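Local coordinates for hypothetical UPF0131 protein PH0828 (Pyrococcus horikoshii, PDB 1V30) that is probably a gamma-glutamylcyclotransferase, an acyltransferase-class enzyme that would release 5-oxoproline from gamma-glutamyl substrates, although its activity remains putative, at residues E70-N73 with E74-I77; K105-S109 with G110-E114. All blocks are in the same frame, centred on the assembly; numbering follows the deposited sequence.

Contact 1: residues E70-N73 with E74-I77; sequences ERIN and EIEI
I72 and I75 meet where helix 66-72 runs out, and the four residues from I72 to I75 form a type I beta turn that takes the chain off the helix. The tight part of the contact is this turn. The I75 amide donates to I72 O at 3.1 Å, the bond that closes the turn, and a weak bond from the same N-H reaches back to R71 O. R71 O also receives the amide of E74, so the last turn of the helix is continued by a three-residue step. The isoleucine side chains lie side by side and point the same way. With CG1 of I75 anti to its carbonyl carbon (chi1 -57°), the extended chain runs back alongside I72 O, 3.1 Å from CG1, and CD1 comes to 4.2 Å from I72 CG2. I72 is buried: its other neighbours include L26, and its side chain lies near that of L16, one of the residues expected by similarity to bind substrate.

The outer side is looser. E74 lays its CG at 3.3 Å from E70 O, then runs extended, while its carboxylate stays 5.8 Å, OE1 to OE1, from that of E70; two like charges so spaced would probably repel mildly. R71 turns its guanidinium to a salt bridge with E67, and N73 is held through OD1 by W96. Beyond the turn the chain carries E76, the proton acceptor by similarity, whose CB bond is directed away from 70-73. A water lies 2.9 Å from I72 O and 2.6 Å from I75 O, bridging the two carbonyls.

Contact 2: residues K105-S109 with G110-E114; sequences KRIKS and GDFDE
I107, E114 and S109 carry this contact; the I107 and E114 side chains run past one another, pointing in opposite senses. I107 CG2 lies against the E114 side chain, 3.7 Å from CB and 3.3 Å from OE1, while CD1 touches the edge of the F112 ring, in its plane, at 4.0 Å from CD1 of F112. L42 and F44 of strand 40-44 add to the apolar surroundings of I107.

E114 stretches back from the start of helix 114-123, with CG anti to its backbone N (chi1 -163°), and puts its carboxylate over the preceding bend. OE1 takes two donors from one residue: S109 OG at 2.7 Å, on the anti lone pair, and S109 N at 3.2 Å, nearly in line with the C-O bond. OE2 is met on its syn side by K108 NZ, in a short salt bridge of 2.5 Å. The lysine, bent at chi2 and chi3, lies roughly perpendicular to the glutamate chain, and its ammonium also donates to R106 O.

The bend is a type I beta turn from I107 to G110, closed by G110 N to I107 O at 2.9 Å; a second, from D111 to E114, follows at once and leads into the helix. G110, with phi near 75°, suits the join, since positive phi favours glycine. S109 OG serves both halves: besides giving its proton to E114, it accepts the amide of D111. D111 in turn caps the second turn, its OD1 receiving D113 N at 2.9 Å from above the carboxylate plane while R17 forms a salt bridge to the same oxygen.

In the fold
Each contact is formed within its own uninterrupted run of chain, one turn in contact 1 and two in contact 2, yet they sit on opposite sides of the chain's centre, their own centres about 24 Å apart and their nearest atoms about 11 Å apart. Contact 1 is a surface exit from helix 66-72, held chiefly by backbone bonds and a bridging water, with one buried isoleucine. Contact 2 is partly buried, joins strand 105-106 to helix 114-123, and relies on side-chain chemistry: a carboxylate gripped by lysine and serine. They share no helix or strand. Contact 1 also carries the probable proton acceptor E76, while contact 2 nears the probable substrate site through F112, close to G14.

Contact 1: residues E70-N73 with E74-I77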
ATOM      1  N   GLU A  70      -6.363  -6.250 -13.062  1.00 18.35           N
ATOM      2  CA  GLU A  70      -5.690  -5.896 -14.307  1.00 18.67           C
ATOM      3  C   GLU A  70      -5.736  -4.393 -14.569  1.00 18.49           C
ATOM      4  O   GLU A  70      -4.763  -3.815 -15.060  1.00 18.34           O
ATOM      5  CB  GLU A  70      -6.303  -6.659 -15.485  1.00 19.87           C
ATOM      6  CG  GLU A  70      -5.974  -8.145 -15.470  1.00 22.36           C
ATOM      7  CD  GLU A  70      -6.480  -8.883 -16.700  1.00 23.95           C
ATOM      8  OE1 GLU A  70      -6.901  -8.218 -17.668  1.00 27.89           O
ATOM      9  OE2 GLU A  70      -6.449 -10.129 -16.697  1.00 28.47           O
ATOM     10  N   ARG A  71      -6.858  -3.755 -14.241  1.00 18.73           N
ATOM     11  CA  ARG A  71      -6.983  -2.315 -14.445  1.00 20.77           C
ATOM     12  C   ARG A  71      -5.974  -1.569 -13.585  1.00 18.77           C
ATOM     13  O   ARG A  71      -5.315  -0.636 -14.046  1.00 19.04           O
ATOM     14  CB  ARG A  71      -8.390  -1.826 -14.094  1.00 23.83           C
ATOM     15  CG  ARG A  71      -9.426  -2.023 -15.187  1.00 27.88           C
ATOM     16  CD  ARG A  71     -10.410  -0.859 -15.193  1.00 32.30           C
ATOM     17  NE  ARG A  71     -10.995  -0.613 -13.877  1.00 35.26           N
ATOM     18  CZ  ARG A  71     -11.883  -1.409 -13.291  1.00 37.27           C
ATOM     19  NH1 ARG A  71     -12.295  -2.508 -13.903  1.00 38.61           N
ATOM     20  NH2 ARG A  71     -12.362  -1.106 -12.092  1.00 38.37           N
ATOM     21  N   ILE A  72      -5.862  -1.984 -12.329  1.00 18.15           N
ATOM     22  CA  ILE A  72      -4.931  -1.354 -11.404  1.00 17.78           C
ATOM     23  C   ILE A  72      -3.490  -1.560 -11.853  1.00 18.55           C
ATOM     24  O   ILE A  72      -2.686  -0.629 -11.843  1.00 17.36           O
ATOM     25  CB  ILE A  72      -5.091  -1.930  -9.982  1.00 18.33           C
ATOM     26  CG1 ILE A  72      -6.467  -1.555  -9.425  1.00 18.78           C
ATOM     27  CG2 ILE A  72      -3.970  -1.418  -9.078  1.00 19.23           C
ATOM     28  CD1 ILE A  72      -6.773  -2.173  -8.072  1.00 20.24           C
ATOM     29  N   ASN A  73      -3.174  -2.785 -12.261  1.00 18.50           N
ATOM     30  CA  ASN A  73      -1.820  -3.121 -12.682  1.00 18.91           C
ATOM     31  C   ASN A  73      -1.443  -2.508 -14.032  1.00 20.29           C
ATOM     32  O   ASN A  73      -0.350  -2.749 -14.546  1.00 21.35           O
ATOM     33  CB  ASN A  73      -1.656  -4.646 -12.707  1.00 18.50           C
ATOM     34  CG  ASN A  73      -0.232  -5.085 -12.417  1.00 18.00           C
ATOM     35  OD1 ASN A  73       0.493  -4.430 -11.664  1.00 17.44           O
ATOM     36  ND2 ASN A  73       0.171  -6.210 -12.997  1.00 19.26           N
ATOM     37  N   GLU A  74      -2.354  -1.716 -14.592  1.00 20.67           N
ATOM     38  CA  GLU A  74      -2.129  -1.031 -15.862  1.00 23.42           C
ATOM     39  C   GLU A  74      -1.895   0.461 -15.619  1.00 22.71           C
ATOM     40  O   GLU A  74      -1.366   1.159 -16.487  1.00 26.52           O
ATOM     41  CB  GLU A  74      -3.336  -1.196 -16.794  1.00 24.95           C
ATOM     42  CG  GLU A  74      -3.283  -2.410 -17.701  1.00 29.03           C
ATOM     43  CD  GLU A  74      -4.451  -2.452 -18.673  1.00 29.01           C
ATOM     44  OE1 GLU A  74      -4.465  -3.335 -19.555  1.00 32.06           O
ATOM     45  OE2 GLU A  74      -5.358  -1.602 -18.548  1.00 32.03           O
ATOM     46  N   ILE A  75      -2.296   0.943 -14.445  1.00 22.95           N
ATOM     47  CA  ILE A  75      -2.136   2.354 -14.092  1.00 22.51           C
ATOM     48  C   ILE A  75      -0.690   2.803 -14.315  1.00 21.95           C
ATOM     49  O   ILE A  75       0.255   2.141 -13.883  1.00 20.36           O
ATOM     50  CB  ILE A  75      -2.539   2.608 -12.614  1.00 21.21           C
ATOM     51  CG1 ILE A  75      -3.987   2.157 -12.389  1.00 23.74           C
ATOM     52  CG2 ILE A  75      -2.404   4.091 -12.278  1.00 23.80           C
ATOM     53  CD1 ILE A  75      -4.468   2.274 -10.955  1.00 25.93           C
ATOM     54  N   GLU A  76      -0.526   3.934 -14.992  1.00 21.03           N
ATOM     55  CA  GLU A  76       0.793   4.470 -15.300  1.00 20.44           C
ATOM     56  C   GLU A  76       1.700   4.627 -14.078  1.00 18.46           C
ATOM     57  O   GLU A  76       2.885   4.305 -14.131  1.00 18.86           O
ATOM     58  CB  GLU A  76       0.647   5.824 -15.997  1.00 23.12           C
ATOM     59  CG  GLU A  76       1.881   6.269 -16.755  1.00 28.78           C
ATOM     60  CD  GLU A  76       2.218   5.347 -17.909  1.00 32.24           C
ATOM     61  OE1 GLU A  76       3.266   5.560 -18.551  1.00 34.98           O
ATOM     62  OE2 GLU A  76       1.436   4.409 -18.177  1.00 35.83           O
ATOM     63  N   ILE A  77       1.138   5.112 -12.975  1.00 16.89           N
ATOM     64  CA  ILE A  77       1.914   5.334 -11.762  1.00 18.05           C
ATOM     65  C   ILE A  77       2.525   4.050 -11.195  1.00 16.16           C
ATOM     66  O   ILE A  77       3.426   4.097 -10.357  1.00 17.39           O
ATOM     67  CB  ILE A  77       1.044   6.036 -10.676  1.00 19.81           C
ATOM     68  CG1 ILE A  77       1.937   6.840  -9.732  1.00 21.95           C
ATOM     69  CG2 ILE A  77       0.225   5.018  -9.904  1.00 21.55           C
ATOM     70  CD1 ILE A  77       2.552   8.065 -10.378  1.00 25.09           C
TER
HETATM   71  O   HOH W   1       0.094  -0.100 -12.515  1.00 22.36           O

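Contact 2: residues K105-S109 with G110-E114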
ATOM      1  N   LYS A 105      11.187  11.069   3.277  1.00 18.10           N
ATOM      2  CA  LYS A 105      11.420  10.714   4.670  1.00 20.01           C
ATOM      3  C   LYS A 105      10.810   9.365   5.020  1.00 18.96           C
ATOM      4  O   LYS A 105       9.794   8.960   4.457  1.00 17.38           O
ATOM      5  CB  LYS A 105      10.833  11.785   5.595  1.00 22.80           C
ATOM      6  CG  LYS A 105      10.669  13.145   4.942  1.00 28.51           C
ATOM      7  CD  LYS A 105       9.276  13.294   4.348  1.00 30.74           C
ATOM      8  CE  LYS A 105       9.295  14.133   3.085  1.00 32.09           C
ATOM      9  NZ  LYS A 105       9.874  13.359   1.957  1.00 32.89           N
ATOM     10  N   ARG A 106      11.440   8.666   5.953  1.00 19.70           N
ATOM     11  CA  ARG A 106      10.924   7.379   6.382  1.00 20.22           C
ATOM     12  C   ARG A 106       9.737   7.577   7.311  1.00 19.63           C
ATOM     13  O   ARG A 106       9.753   8.455   8.174  1.00 19.94           O
ATOM     14  CB  ARG A 106      11.996   6.579   7.124  1.00 23.22           C
ATOM     15  CG  ARG A 106      11.418   5.392   7.882  1.00 28.75           C
ATOM     16  CD  ARG A 106      12.489   4.495   8.467  1.00 32.67           C
ATOM     17  NE  ARG A 106      11.895   3.316   9.090  1.00 35.80           N
ATOM     18  CZ  ARG A 106      12.586   2.258   9.501  1.00 36.16           C
ATOM     19  NH1 ARG A 106      13.904   2.231   9.355  1.00 37.53           N
ATOM     20  NH2 ARG A 106      11.959   1.227  10.048  1.00 38.13           N
ATOM     21  N   ILE A 107       8.701   6.769   7.124  1.00 17.37           N
ATOM     22  CA  ILE A 107       7.534   6.834   7.992  1.00 17.47           C
ATOM     23  C   ILE A 107       7.778   5.711   8.998  1.00 18.24           C
ATOM     24  O   ILE A 107       7.506   4.540   8.730  1.00 17.98           O
ATOM     25  CB  ILE A 107       6.234   6.613   7.194  1.00 15.99           C
ATOM     26  CG1 ILE A 107       6.071   7.746   6.174  1.00 17.00           C
ATOM     27  CG2 ILE A 107       5.038   6.570   8.139  1.00 16.45           C
ATOM     28  CD1 ILE A 107       4.768   7.726   5.414  1.00 18.47           C
ATOM     29  N   LYS A 108       8.331   6.091  10.148  1.00 19.29           N
ATOM     30  CA  LYS A 108       8.699   5.157  11.211  1.00 20.78           C
ATOM     31  C   LYS A 108       7.629   4.188  11.682  1.00 20.05           C
ATOM     32  O   LYS A 108       7.930   3.034  11.975  1.00 21.44           O
ATOM     33  CB  LYS A 108       9.234   5.919  12.430  1.00 24.02           C
ATOM     34  CG  LYS A 108      10.399   6.854  12.143  1.00 27.68           C
ATOM     35  CD  LYS A 108       9.979   7.974  11.205  1.00 29.88           C
ATOM     36  CE  LYS A 108       8.689   8.639  11.677  1.00 30.54           C
ATOM     37  NZ  LYS A 108       8.078   9.469  10.612  1.00 30.69           N
ATOM     38  N   SER A 109       6.387   4.647  11.768  1.00 18.99           N
ATOM     39  CA  SER A 109       5.310   3.779  12.229  1.00 18.79           C
ATOM     40  C   SER A 109       4.960   2.705  11.208  1.00 18.73           C
ATOM     41  O   SER A 109       4.314   1.712  11.541  1.00 19.62           O
ATOM     42  CB  SER A 109       4.060   4.603  12.541  1.00 19.96           C
ATOM     43  OG  SER A 109       3.475   5.116  11.357  1.00 19.13           O
ATOM     44  N   GLY A 110       5.393   2.906   9.967  1.00 17.23           N
ATOM     45  CA  GLY A 110       5.093   1.954   8.912  1.00 16.55           C
ATOM     46  C   GLY A 110       3.647   2.085   8.464  1.00 15.02           C
ATOM     47  O   GLY A 110       3.144   1.255   7.711  1.00 15.59           O
ATOM     48  N   ASP A 111       2.986   3.145   8.921  1.00 15.07           N
ATOM     49  CA  ASP A 111       1.585   3.409   8.601  1.00 14.16           C
ATOM     50  C   ASP A 111       1.474   4.734   7.845  1.00 13.22           C
ATOM     51  O   ASP A 111       1.813   5.789   8.384  1.00 14.02           O
ATOM     52  CB  ASP A 111       0.784   3.469   9.907  1.00 14.52           C
ATOM     53  CG  ASP A 111      -0.704   3.628   9.683  1.00 15.50           C
ATOM     54  OD1 ASP A 111      -1.131   3.880   8.539  1.00 14.68           O
ATOM     55  OD2 ASP A 111      -1.463   3.512  10.675  1.00 19.10           O
ATOM     56  N   PHE A 112       0.989   4.670   6.606  1.00 12.85           N
ATOM     57  CA  PHE A 112       0.837   5.847   5.747  1.00 12.81           C
ATOM     58  C   PHE A 112      -0.053   6.920   6.384  1.00 13.54           C
ATOM     59  O   PHE A 112       0.038   8.096   6.027  1.00 13.31           O
ATOM     60  CB  PHE A 112       0.276   5.394   4.386  1.00 12.39           C
ATOM     61  CG  PHE A 112       0.435   6.397   3.257  1.00 11.98           C
ATOM     62  CD1 PHE A 112       1.574   7.194   3.136  1.00 12.06           C
ATOM     63  CD2 PHE A 112      -0.524   6.460   2.253  1.00 11.08           C
ATOM     64  CE1 PHE A 112       1.754   8.030   2.022  1.00 12.06           C
ATOM     65  CE2 PHE A 112      -0.354   7.286   1.144  1.00 13.15           C
ATOM     66  CZ  PHE A 112       0.785   8.070   1.027  1.00 12.19           C
ATOM     67  N   ASP A 113      -0.906   6.522   7.331  1.00 13.63           N
ATOM     68  CA  ASP A 113      -1.784   7.486   7.998  1.00 14.59           C
ATOM     69  C   ASP A 113      -1.015   8.465   8.872  1.00 15.24           C
ATOM     70  O   ASP A 113      -1.579   9.454   9.341  1.00 14.35           O
ATOM     71  CB  ASP A 113      -2.845   6.780   8.857  1.00 15.29           C
ATOM     72  CG  ASP A 113      -4.091   6.400   8.067  1.00 18.07           C
ATOM     73  OD1 ASP A 113      -4.425   7.090   7.080  1.00 17.94           O
ATOM     74  OD2 ASP A 113      -4.756   5.416   8.450  1.00 19.77           O
ATOM     75  N   GLU A 114       0.267   8.194   9.097  1.00 14.85           N
ATOM     76  CA  GLU A 114       1.076   9.085   9.914  1.00 17.88           C
ATOM     77  C   GLU A 114       1.066  10.479   9.292  1.00 16.97           C
ATOM     78  O   GLU A 114       1.148  11.483   9.998  1.00 18.81           O
ATOM     79  CB  GLU A 114       2.511   8.566  10.015  1.00 19.36           C
ATOM     80  CG  GLU A 114       3.302   9.186  11.154  1.00 22.53           C
ATOM     81  CD  GLU A 114       4.707   8.635  11.254  1.00 23.62           C
ATOM     82  OE1 GLU A 114       4.865   7.396  11.301  1.00 23.18           O
ATOM     83  OE2 GLU A 114       5.655   9.444  11.292  1.00 28.65           O
TER